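Local coordinates for protein Rubredoxin\:oxygen oxidoreductase (Desulfovibrio gigas, PDB 1E5D) that catalyses the four-electron reduction of one oxygen molecule to two waters, using a diiron centre and flavin mononucleotide, at residues Y140-L145 with I162-F167; Y74-H79 with D149-W154; F167-A172 with I222-G227; A189-Y194 with V240-E245. One frame throughout, in Å; residues are numbered along the deposited sequence.

Contact 1 (Y140-L145 with I162-F167). With FEO (mu-oxo-diiron), chain D.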
# COMPACT_ATOMS: atom_id res chain seq x y z
N TYR A 140 -9.16 -36.66 6.30
CA TYR A 140 -8.38 -36.12 7.41
C TYR A 140 -8.64 -34.62 7.54
O TYR A 140 -8.79 -33.90 6.56
CB TYR A 140 -6.89 -36.42 7.24
CG TYR A 140 -6.59 -37.89 7.36
CD1 TYR A 140 -6.76 -38.55 8.57
CD2 TYR A 140 -6.16 -38.62 6.26
CE1 TYR A 140 -6.49 -39.91 8.69
CE2 TYR A 140 -5.89 -39.98 6.37
CZ TYR A 140 -6.06 -40.61 7.58
OH TYR A 140 -5.79 -41.95 7.68
N GLU A 141 -8.68 -34.16 8.80
CA GLU A 141 -8.89 -32.74 9.05
C GLU A 141 -7.54 -32.03 9.14
O GLU A 141 -6.57 -32.53 9.70
CB GLU A 141 -9.70 -32.52 10.32
CG GLU A 141 -11.12 -33.07 10.26
CD GLU A 141 -11.94 -32.68 11.47
OE1 GLU A 141 -11.36 -32.42 12.55
OE2 GLU A 141 -13.17 -32.62 11.34
N THR A 142 -7.52 -30.83 8.58
CA THR A 142 -6.33 -30.01 8.52
C THR A 142 -6.69 -28.56 8.83
O THR A 142 -6.39 -27.66 8.06
CB THR A 142 -5.65 -30.10 7.14
OG1 THR A 142 -6.64 -30.08 6.09
CG2 THR A 142 -4.92 -31.42 6.98
N ARG A 143 -7.36 -28.37 9.98
CA ARG A 143 -7.80 -27.05 10.40
C ARG A 143 -6.65 -26.05 10.33
O ARG A 143 -5.51 -26.42 10.63
CB ARG A 143 -8.41 -27.08 11.80
CG ARG A 143 -9.11 -28.38 12.16
CD ARG A 143 -10.60 -28.23 12.37
NE ARG A 143 -11.00 -28.27 13.77
CZ ARG A 143 -11.86 -29.05 14.41
NH1 ARG A 143 -12.55 -30.00 13.80
NH2 ARG A 143 -12.05 -28.87 15.71
N MET A 144 -6.98 -24.82 9.95
CA MET A 144 -6.12 -23.67 9.75
C MET A 144 -5.03 -23.92 8.71
O MET A 144 -3.95 -23.34 8.76
CB MET A 144 -5.46 -23.23 11.07
CG MET A 144 -6.49 -22.82 12.12
SD MET A 144 -7.97 -22.09 11.39
CE MET A 144 -7.29 -20.57 10.73
N LEU A 145 -5.33 -24.80 7.77
CA LEU A 145 -4.46 -25.02 6.62
C LEU A 145 -5.25 -24.89 5.32
O LEU A 145 -5.47 -25.90 4.65
CB LEU A 145 -3.80 -26.40 6.67
CG LEU A 145 -2.78 -26.64 7.78
CD1 LEU A 145 -2.11 -27.99 7.59
CD2 LEU A 145 -1.74 -25.53 7.82
N ILE A 162 -5.61 -36.03 -2.08
CA ILE A 162 -6.27 -34.85 -2.62
C ILE A 162 -6.35 -33.79 -1.52
O ILE A 162 -7.17 -33.99 -0.62
CB ILE A 162 -7.66 -35.21 -3.17
CG1 ILE A 162 -7.65 -36.39 -4.14
CG2 ILE A 162 -8.32 -33.98 -3.79
CD1 ILE A 162 -9.01 -36.92 -4.54
N SER A 163 -5.52 -32.76 -1.60
CA SER A 163 -5.13 -31.88 -0.52
C SER A 163 -5.66 -30.46 -0.51
O SER A 163 -5.13 -29.65 0.27
CB SER A 163 -3.58 -31.75 -0.52
OG SER A 163 -3.17 -31.47 -1.84
N ASN A 164 -6.65 -30.10 -1.30
CA ASN A 164 -7.13 -28.72 -1.40
C ASN A 164 -5.96 -27.77 -1.65
O ASN A 164 -5.15 -28.04 -2.53
CB ASN A 164 -8.00 -28.33 -0.23
CG ASN A 164 -7.49 -27.97 1.13
OD1 ASN A 164 -7.01 -26.85 1.31
ND2 ASN A 164 -7.57 -28.87 2.10
N ASP A 165 -5.88 -26.63 -0.99
CA ASP A 165 -4.83 -25.66 -1.27
C ASP A 165 -3.45 -26.16 -0.86
O ASP A 165 -2.43 -25.69 -1.36
CB ASP A 165 -5.13 -24.35 -0.52
CG ASP A 165 -6.26 -23.56 -1.14
OD1 ASP A 165 -6.41 -23.57 -2.38
OD2 ASP A 165 -7.01 -22.90 -0.37
N ILE A 166 -3.38 -27.09 0.09
CA ILE A 166 -2.08 -27.56 0.58
C ILE A 166 -1.27 -28.18 -0.55
O ILE A 166 -1.77 -29.04 -1.29
CB ILE A 166 -2.30 -28.57 1.72
CG1 ILE A 166 -3.28 -28.04 2.78
CG2 ILE A 166 -1.00 -29.02 2.37
CD1 ILE A 166 -3.80 -29.10 3.71
N PHE A 167 -0.02 -27.74 -0.66
CA PHE A 167 0.92 -28.21 -1.67
C PHE A 167 0.63 -27.54 -3.01
O PHE A 167 1.31 -27.79 -4.01
CB PHE A 167 0.88 -29.74 -1.83
CG PHE A 167 1.22 -30.45 -0.53
CD1 PHE A 167 2.45 -30.24 0.07
CD2 PHE A 167 0.32 -31.31 0.07
CE1 PHE A 167 2.78 -30.87 1.26
CE2 PHE A 167 0.64 -31.94 1.26
CZ PHE A 167 1.87 -31.72 1.85
FE1 FEO D . -7.51 -22.07 -3.26
FE2 FEO D . -7.91 -21.22 -0.04
O FEO D . -8.70 -21.49 -2.13
O HOH W 1 -7.52 -24.72 2.70
O HOH W 2 -9.13 -23.75 -3.93
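I166 meets both T142 and L145, and N164 reaches L145 mainly through a water. Along 162-167, S163 opens a type II' turn that ends at I166. S163 OG spans this turn with a hydrogen bond of 2.9 Å to I166 O. N164 takes the second position of the turn, where type II' requires a positive phi (51°). Its OD1 takes a hydrogen bond from water 1 at 2.6 Å, and the same water donates to L145 O. OD1 also takes D165 N, which approaches from above the amide plane. N164 ND2 is satisfied by M151 O. These bonds fix the amide beside the metal site. D165 then bridges the two irons. Its OD1 binds the first and its OD2 the second, with OD2 to FE2 at 1.9 Å. I166 carries the apolar part of the contact. Its CG1, anti to the carbonyl carbon (chi1 -49°), lies 3.6 Å from L145 O, and CD1 is 4.0 Å from L145 CB. T142 and I166 meet tip to tip, with I166 CD1 at 3.8 Å from T142 OG1. That hydroxyl has its hydrogen bond with S150 OG. I166 CG2 sits over the rim of one face of the F167 ring. The strands 136-141 and 160-164 are not direct neighbours. Strand 151-155 runs between them, and its V152 touches T142, N164 and I166. Helix 202-214 packs on L145 through T205 and A208.

Contact 2 (Y74-H79 with D149-W154). With FEO (mu-oxo-diiron), chain D.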
# COMPACT_ATOMS: atom_id res chain seq x y z
N TYR A 74 -21.66 -38.10 -5.58
CA TYR A 74 -21.06 -37.48 -4.42
C TYR A 74 -20.27 -36.23 -4.76
O TYR A 74 -19.57 -36.15 -5.77
CB TYR A 74 -20.11 -38.47 -3.72
CG TYR A 74 -20.78 -39.60 -2.98
CD1 TYR A 74 -22.08 -39.49 -2.50
CD2 TYR A 74 -20.10 -40.79 -2.75
CE1 TYR A 74 -22.67 -40.54 -1.82
CE2 TYR A 74 -20.68 -41.84 -2.07
CZ TYR A 74 -21.97 -41.71 -1.61
OH TYR A 74 -22.55 -42.75 -0.93
N LEU A 75 -20.41 -35.26 -3.86
CA LEU A 75 -19.62 -34.04 -3.93
C LEU A 75 -18.84 -33.91 -2.64
O LEU A 75 -19.44 -33.88 -1.57
CB LEU A 75 -20.50 -32.82 -4.18
CG LEU A 75 -21.22 -32.77 -5.53
CD1 LEU A 75 -22.19 -31.62 -5.59
CD2 LEU A 75 -20.20 -32.69 -6.66
N VAL A 76 -17.51 -33.86 -2.72
CA VAL A 76 -16.77 -33.66 -1.47
C VAL A 76 -16.20 -32.25 -1.43
O VAL A 76 -15.32 -31.91 -2.22
CB VAL A 76 -15.63 -34.68 -1.31
CG1 VAL A 76 -14.73 -34.27 -0.15
CG2 VAL A 76 -16.17 -36.09 -1.08
N ILE A 77 -16.71 -31.41 -0.53
CA ILE A 77 -16.20 -30.04 -0.45
C ILE A 77 -15.26 -29.88 0.74
O ILE A 77 -15.69 -29.88 1.88
CB ILE A 77 -17.32 -29.01 -0.37
CG1 ILE A 77 -18.46 -29.27 -1.36
CG2 ILE A 77 -16.77 -27.61 -0.56
CD1 ILE A 77 -17.95 -29.28 -2.79
N GLN A 78 -13.99 -29.74 0.37
CA GLN A 78 -12.87 -29.75 1.29
C GLN A 78 -12.48 -28.37 1.78
O GLN A 78 -11.67 -28.29 2.71
CB GLN A 78 -11.64 -30.38 0.63
CG GLN A 78 -11.98 -31.56 -0.28
CD GLN A 78 -10.77 -32.46 -0.42
OE1 GLN A 78 -10.52 -33.29 0.45
NE2 GLN A 78 -10.02 -32.29 -1.51
N HIS A 79 -13.02 -27.33 1.17
CA HIS A 79 -12.60 -25.96 1.55
C HIS A 79 -13.70 -25.05 1.06
O HIS A 79 -14.20 -25.29 -0.06
CB HIS A 79 -11.21 -25.72 0.99
CG HIS A 79 -10.51 -24.42 1.12
ND1 HIS A 79 -10.63 -23.58 2.20
CD2 HIS A 79 -9.64 -23.79 0.28
CE1 HIS A 79 -9.89 -22.51 2.02
NE2 HIS A 79 -9.27 -22.61 0.85
N ASP A 149 -12.09 -24.94 7.98
CA ASP A 149 -12.86 -26.00 7.33
C ASP A 149 -11.99 -26.98 6.56
O ASP A 149 -12.45 -28.05 6.15
CB ASP A 149 -13.88 -25.40 6.36
CG ASP A 149 -13.29 -24.33 5.46
OD1 ASP A 149 -12.67 -24.69 4.44
OD2 ASP A 149 -13.44 -23.13 5.77
N SER A 150 -10.74 -26.62 6.34
CA SER A 150 -9.81 -27.43 5.57
C SER A 150 -9.75 -28.89 6.01
O SER A 150 -9.58 -29.23 7.19
CB SER A 150 -8.41 -26.80 5.66
OG SER A 150 -7.45 -27.59 4.97
N MET A 151 -9.85 -29.78 5.04
CA MET A 151 -9.65 -31.20 5.24
C MET A 151 -9.09 -31.82 3.96
O MET A 151 -9.25 -31.24 2.89
CB MET A 151 -10.95 -31.90 5.63
CG MET A 151 -11.75 -32.30 4.40
SD MET A 151 -13.25 -33.21 4.83
CE MET A 151 -14.13 -33.12 3.28
N VAL A 152 -8.45 -32.98 4.07
CA VAL A 152 -7.89 -33.57 2.85
C VAL A 152 -8.44 -34.98 2.66
O VAL A 152 -9.02 -35.55 3.59
CB VAL A 152 -6.36 -33.56 2.89
CG1 VAL A 152 -5.86 -32.16 3.22
CG2 VAL A 152 -5.83 -34.57 3.90
N SER A 153 -8.26 -35.54 1.46
CA SER A 153 -8.83 -36.85 1.17
C SER A 153 -7.76 -37.84 0.74
O SER A 153 -6.93 -37.54 -0.11
CB SER A 153 -9.90 -36.78 0.09
OG SER A 153 -11.11 -36.28 0.63
N TRP A 154 -7.82 -39.01 1.36
CA TRP A 154 -6.81 -40.03 1.15
C TRP A 154 -7.40 -41.30 0.55
O TRP A 154 -8.36 -41.87 1.08
CB TRP A 154 -6.15 -40.36 2.48
CG TRP A 154 -5.06 -41.38 2.44
CD1 TRP A 154 -4.94 -42.49 3.23
CD2 TRP A 154 -3.93 -41.38 1.57
NE1 TRP A 154 -3.81 -43.19 2.89
CE2 TRP A 154 -3.16 -42.52 1.88
CE3 TRP A 154 -3.48 -40.53 0.55
CZ2 TRP A 154 -1.98 -42.83 1.21
CZ3 TRP A 154 -2.30 -40.83 -0.11
CH2 TRP A 154 -1.56 -41.98 0.22
FE1 FEO D . -7.51 -22.07 -3.26
FE2 FEO D . -7.91 -21.22 -0.04
O FEO D . -8.70 -21.49 -2.13
O HOH W 3 -14.89 -28.93 4.22
O HOH W 2 -9.13 -23.75 -3.93
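Q78 lies against M151 and S153, and H79 meets D149. Q78 CB lies 3.4 Å from M151 O. Its CG, anti to the carbonyl carbon (chi1 -38°), is 4.2 Å from M151 O. The extended chain then carries CD and OE1 on toward S153, with CD 3.8 Å from M151 O. At the tip, OE1 accepts a hydrogen bond of 3.1 Å from S153 OG. The hydroxyl lies well above the amide plane. NE2 goes to D49 OD1, so both ends of this buried amide are held. The Q78 backbone adds a weak bond from M151 N to its O. M151 CE reaches back to V76 CG1 at 3.7 Å, and these two side chains cross at about a right angle. Water 3 joins I77 O to D149 O. H79 points its ND1 at D149 OD1, 3.2 Å away, with an N-H...O angle of 163°. The oxygen lies in the plane of the ring and uses its syn lone pair. It also takes L80 N. The H79-D149 bond, with that to the metal, helps fix the ring's rotation and may make the imidazole a stronger donor. H79 NE2 binds FE2 at 2.1 Å. Strands 74-77 and 151-155 belong to the two different sheets of the metallo-beta-lactamase fold. The metal site lies at the edge of this sandwich, where D149 is a second-shell carboxylate that positions the ligand H79.

Contact 3 (F167-A172 with I222-G227). With FEO (mu-oxo-diiron), chain D.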
# COMPACT_ATOMS: atom_id res chain seq x y z
N PHE A 167 -0.02 -27.74 -0.66
CA PHE A 167 0.92 -28.21 -1.67
C PHE A 167 0.63 -27.54 -3.01
O PHE A 167 1.31 -27.79 -4.01
CB PHE A 167 0.88 -29.74 -1.83
CG PHE A 167 1.22 -30.45 -0.53
CD1 PHE A 167 2.45 -30.24 0.07
CD2 PHE A 167 0.32 -31.31 0.07
CE1 PHE A 167 2.78 -30.87 1.26
CE2 PHE A 167 0.64 -31.94 1.26
CZ PHE A 167 1.87 -31.72 1.85
N GLY A 168 -0.39 -26.69 -3.00
CA GLY A 168 -0.77 -25.98 -4.20
C GLY A 168 0.33 -25.03 -4.64
O GLY A 168 1.16 -24.54 -3.89
N GLN A 169 0.36 -24.74 -5.93
CA GLN A 169 1.29 -23.72 -6.39
C GLN A 169 0.58 -22.94 -7.49
O GLN A 169 -0.19 -23.53 -8.25
CB GLN A 169 2.60 -24.29 -6.89
CG GLN A 169 2.86 -25.76 -6.63
CD GLN A 169 2.03 -26.66 -7.52
OE1 GLN A 169 1.93 -26.47 -8.73
NE2 GLN A 169 1.41 -27.66 -6.92
N ASN A 170 0.81 -21.64 -7.59
CA ASN A 170 0.19 -20.90 -8.69
C ASN A 170 1.02 -21.04 -9.96
O ASN A 170 1.90 -20.23 -10.25
CB ASN A 170 0.02 -19.44 -8.27
CG ASN A 170 -1.12 -19.33 -7.27
OD1 ASN A 170 -1.04 -18.59 -6.30
ND2 ASN A 170 -2.17 -20.09 -7.53
N ILE A 171 0.76 -22.08 -10.73
CA ILE A 171 1.41 -22.28 -12.01
C ILE A 171 0.39 -22.61 -13.09
O ILE A 171 -0.28 -23.65 -13.01
CB ILE A 171 2.44 -23.42 -11.96
CG1 ILE A 171 3.61 -23.17 -11.01
CG2 ILE A 171 2.95 -23.74 -13.36
CD1 ILE A 171 4.68 -24.24 -11.09
N ALA A 172 0.27 -21.74 -14.09
CA ALA A 172 -0.63 -22.01 -15.21
C ALA A 172 0.22 -22.54 -16.36
O ALA A 172 1.13 -21.83 -16.81
CB ALA A 172 -1.41 -20.79 -15.63
N ILE A 222 0.05 -36.34 -5.20
CA ILE A 222 -0.64 -35.33 -4.41
C ILE A 222 -1.38 -34.37 -5.34
O ILE A 222 -0.77 -33.85 -6.27
CB ILE A 222 0.28 -34.52 -3.48
CG1 ILE A 222 0.88 -35.37 -2.37
CG2 ILE A 222 -0.48 -33.31 -2.95
CD1 ILE A 222 2.14 -34.82 -1.76
N CYS A 223 -2.65 -34.19 -5.08
CA CYS A 223 -3.58 -33.44 -5.92
C CYS A 223 -4.13 -32.22 -5.20
O CYS A 223 -5.11 -32.31 -4.46
CB CYS A 223 -4.71 -34.38 -6.35
SG CYS A 223 -4.13 -35.89 -7.17
N PRO A 224 -3.48 -31.09 -5.41
CA PRO A 224 -3.92 -29.80 -4.86
C PRO A 224 -4.88 -29.04 -5.78
O PRO A 224 -5.02 -29.36 -6.97
CB PRO A 224 -2.59 -29.06 -4.73
CG PRO A 224 -1.78 -29.53 -5.88
CD PRO A 224 -2.23 -30.93 -6.18
N ASP A 225 -5.54 -28.04 -5.20
CA ASP A 225 -6.49 -27.14 -5.81
C ASP A 225 -5.90 -26.28 -6.93
O ASP A 225 -6.64 -25.94 -7.84
CB ASP A 225 -7.02 -26.16 -4.76
CG ASP A 225 -8.11 -26.76 -3.91
OD1 ASP A 225 -8.62 -27.84 -4.26
OD2 ASP A 225 -8.44 -26.15 -2.87
N HIS A 226 -4.63 -25.94 -6.81
CA HIS A 226 -3.94 -25.04 -7.71
C HIS A 226 -2.60 -25.59 -8.18
O HIS A 226 -1.78 -26.04 -7.37
CB HIS A 226 -3.66 -23.68 -7.04
CG HIS A 226 -4.86 -23.13 -6.32
ND1 HIS A 226 -6.02 -22.79 -6.97
CD2 HIS A 226 -5.07 -22.87 -5.02
CE1 HIS A 226 -6.89 -22.34 -6.09
NE2 HIS A 226 -6.35 -22.38 -4.89
N GLY A 227 -2.36 -25.51 -9.48
CA GLY A 227 -1.04 -25.87 -9.99
C GLY A 227 -0.98 -27.33 -10.40
O GLY A 227 -2.01 -27.98 -10.61
FE1 FEO D . -7.51 -22.07 -3.26
FE2 FEO D . -7.91 -21.22 -0.04
O FEO D . -8.70 -21.49 -2.13
O HOH W 2 -9.13 -23.75 -3.93
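H226 is held to 167-172 through its backbone, while its ring turns to the metal. H226 NE2 binds FE1 at 2.0 Å. The same iron carries water 2, which donates to D225 OD2 at 2.7 Å. The CB of D225 lies over the centre of one face of the H226 ring. ND1 of the ring is tied to T34 O, so both ring nitrogens are engaged. Behind the ring, H226 O accepts the backbone N-H of Q169 at 2.9 Å, with an N-H...O angle of 162°. The donor sits above the carbonyl plane. G168 CA adds a CH...O contact to the same oxygen. N170 lies alongside H226, pointing the same way, with ND2 3.9 Å from H226 CB. In the metallo-beta-lactamase fold the ends of the sheet strands deliver the metal ligands, and here H226 follows soon after strand 221-224, with D225 just before it. D165, reached from the neighbouring strand 160-164, shares FE1 with H226. Further out, Q169 folds back, bent at chi2 (74°). Its NE2 donates to F167 O at 2.9 Å, in the carbonyl plane on a lone pair, and OE1 takes V228 N. OE1 also lies 3.3 Å from G227 CA, at a residue whose backbone angles call for glycine. P224 packs its CB on G168 CA at 3.6 Å. F167 crosses I222 at about a right angle, with its CD2 3.7 Å from I222 CG2 and I222 CD1 over one face of the ring. Helix 233-248 covers this pair through A239.

Contact 4 (A189-Y194 with V240-E245). With OXY (oxygen molecule), chain E.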
# COMPACT_ATOMS: atom_id res chain seq x y z
N ALA A 189 7.63 -21.57 -6.83
CA ALA A 189 6.19 -21.32 -6.76
C ALA A 189 5.57 -21.94 -5.52
O ALA A 189 4.59 -21.46 -4.95
CB ALA A 189 5.51 -21.84 -8.02
N MET A 190 6.14 -23.06 -5.07
CA MET A 190 5.58 -23.67 -3.86
C MET A 190 5.80 -22.77 -2.65
O MET A 190 4.91 -22.56 -1.83
CB MET A 190 6.22 -25.02 -3.61
CG MET A 190 5.72 -26.10 -4.57
SD MET A 190 6.75 -27.57 -4.34
CE MET A 190 6.31 -27.95 -2.64
N ARG A 191 7.02 -22.26 -2.59
CA ARG A 191 7.39 -21.38 -1.48
C ARG A 191 6.58 -20.10 -1.58
O ARG A 191 6.04 -19.63 -0.57
CB ARG A 191 8.89 -21.15 -1.49
CG ARG A 191 9.41 -19.92 -0.77
CD ARG A 191 10.93 -19.97 -0.61
NE ARG A 191 11.30 -20.36 0.75
CZ ARG A 191 11.99 -21.45 1.06
NH1 ARG A 191 12.40 -22.26 0.10
NH2 ARG A 191 12.26 -21.71 2.33
N GLU A 192 6.47 -19.55 -2.79
CA GLU A 192 5.73 -18.30 -2.94
C GLU A 192 4.30 -18.51 -2.45
O GLU A 192 3.70 -17.66 -1.80
CB GLU A 192 5.73 -17.81 -4.38
CG GLU A 192 7.11 -17.37 -4.87
CD GLU A 192 7.05 -16.71 -6.23
OE1 GLU A 192 5.99 -16.84 -6.89
OE2 GLU A 192 8.05 -16.05 -6.61
N TYR A 193 3.78 -19.68 -2.80
CA TYR A 193 2.44 -20.01 -2.33
C TYR A 193 2.44 -20.17 -0.82
O TYR A 193 1.62 -19.55 -0.12
CB TYR A 193 1.93 -21.28 -3.03
CG TYR A 193 0.48 -21.51 -2.64
CD1 TYR A 193 -0.53 -20.81 -3.28
CD2 TYR A 193 0.14 -22.40 -1.63
CE1 TYR A 193 -1.85 -21.00 -2.92
CE2 TYR A 193 -1.18 -22.60 -1.27
CZ TYR A 193 -2.16 -21.90 -1.92
OH TYR A 193 -3.48 -22.08 -1.57
N TYR A 194 3.34 -20.99 -0.27
CA TYR A 194 3.37 -21.18 1.17
C TYR A 194 3.54 -19.85 1.90
O TYR A 194 2.80 -19.56 2.85
CB TYR A 194 4.51 -22.12 1.62
CG TYR A 194 4.38 -22.52 3.08
CD1 TYR A 194 3.63 -23.63 3.43
CD2 TYR A 194 5.00 -21.80 4.10
CE1 TYR A 194 3.50 -24.01 4.75
CE2 TYR A 194 4.88 -22.17 5.42
CZ TYR A 194 4.13 -23.28 5.75
OH TYR A 194 3.99 -23.67 7.06
N VAL A 240 6.34 -32.78 0.64
CA VAL A 240 6.20 -32.84 2.09
C VAL A 240 7.49 -32.43 2.79
O VAL A 240 7.44 -31.77 3.83
CB VAL A 240 5.81 -34.26 2.56
CG1 VAL A 240 5.98 -34.39 4.06
CG2 VAL A 240 4.39 -34.56 2.13
N GLN A 241 8.62 -32.81 2.22
CA GLN A 241 9.91 -32.35 2.70
C GLN A 241 9.88 -30.83 2.86
O GLN A 241 10.08 -30.26 3.93
CB GLN A 241 11.00 -32.73 1.71
CG GLN A 241 11.98 -33.81 2.11
CD GLN A 241 13.14 -33.89 1.12
OE1 GLN A 241 13.47 -32.92 0.43
NE2 GLN A 241 13.75 -35.06 1.05
N LYS A 242 9.62 -30.19 1.73
CA LYS A 242 9.57 -28.75 1.58
C LYS A 242 8.62 -28.07 2.55
O LYS A 242 9.00 -27.08 3.17
CB LYS A 242 9.19 -28.44 0.12
CG LYS A 242 10.42 -28.55 -0.79
CD LYS A 242 11.26 -27.28 -0.68
CE LYS A 242 12.74 -27.60 -0.66
NZ LYS A 242 13.58 -26.37 -0.65
N TYR A 243 7.40 -28.60 2.69
CA TYR A 243 6.44 -27.96 3.59
C TYR A 243 7.00 -27.91 5.00
O TYR A 243 6.85 -26.91 5.70
CB TYR A 243 5.08 -28.68 3.56
CG TYR A 243 4.12 -27.88 2.70
CD1 TYR A 243 4.57 -27.47 1.45
CD2 TYR A 243 2.85 -27.54 3.10
CE1 TYR A 243 3.75 -26.74 0.61
CE2 TYR A 243 2.02 -26.80 2.26
CZ TYR A 243 2.48 -26.41 1.02
OH TYR A 243 1.68 -25.67 0.17
N VAL A 244 7.65 -29.01 5.39
CA VAL A 244 8.30 -29.06 6.69
C VAL A 244 9.36 -27.97 6.78
O VAL A 244 9.43 -27.19 7.71
CB VAL A 244 8.93 -30.44 6.95
CG1 VAL A 244 9.76 -30.42 8.23
CG2 VAL A 244 7.86 -31.51 7.01
N GLU A 245 10.21 -27.91 5.76
CA GLU A 245 11.20 -26.85 5.65
C GLU A 245 10.55 -25.47 5.64
O GLU A 245 10.99 -24.55 6.34
CB GLU A 245 12.01 -27.05 4.37
CG GLU A 245 13.10 -26.03 4.11
CD GLU A 245 13.86 -26.37 2.84
OE1 GLU A 245 13.87 -27.58 2.49
OE2 GLU A 245 14.43 -25.46 2.21
O1 OXY E . -6.19 -20.27 -1.93
O2 OXY E . -6.11 -19.15 -1.50
O HOH W 4 2.91 -24.73 -1.82
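Y194 turns the edge of its ring to the face of Y243, a T-shaped aromatic pair. The ring centroids are 5.0 Å apart and the planes stand at 76°. Y194 CD1 does the touching, 3.7 Å from Y243 CE2 and offset toward the rim of that ring. The Y194 ring reaches across because CG is anti to the backbone N (chi1 -170°). Its hydroxyl is bonded to T205 OG1 of helix 202-214. The Y243 ring runs on between the helices to the oxygen at its tip. Y243 OH accepts a hydrogen bond from F167 N. It donates to water 4 at 2.5 Å, which in turn donates to M190 O. The OH also lies 4.0 Å from Y193 CD2, at the edge of that ring. M190 CE approaches the Y243 ring obliquely and meets K242 CB at 4.0 Å. Helices 183-198 and 233-248 belong to the helical layer of the metallo-beta-lactamase domain. Their short segments cross at -43°, with the axes 10.8 Å apart at closest approach. The hydroxyl of Y193 reaches into the pocket by the diiron centre. Y193 OH makes a weak hydrogen bond of 3.3 Å to the oxygen molecule found there. Charged groups also meet between the two helices. K242 NZ forms a salt bridge with E245 OE2 at 3.1 Å. The guanidinium of R191 comes near both groups edge-on, but its salt bridge is with E187.

In the fold
From the N terminus, 74-79 opens contact 2 and 140-145 opens contact 1. Then 149-154 closes contact 2, and 162-167 closes contact 1, so these two loops cross. F167 is shared, and with it contact 3 begins. Segment 189-194 opens contact 4 before 222-227 closes contact 3, and 240-245 closes contact 4 last. These two loops cross as well. Contacts 1 and 3 involve strands of the six-stranded sheet and the loops at their ends, and contact 2 joins that sheet to the seven-stranded one. Contacts 1, 2 and 3 each supply ligands to the diiron centre. Contact 4 ties helix 183-198 to helix 233-248 and touches contacts 1 and 3.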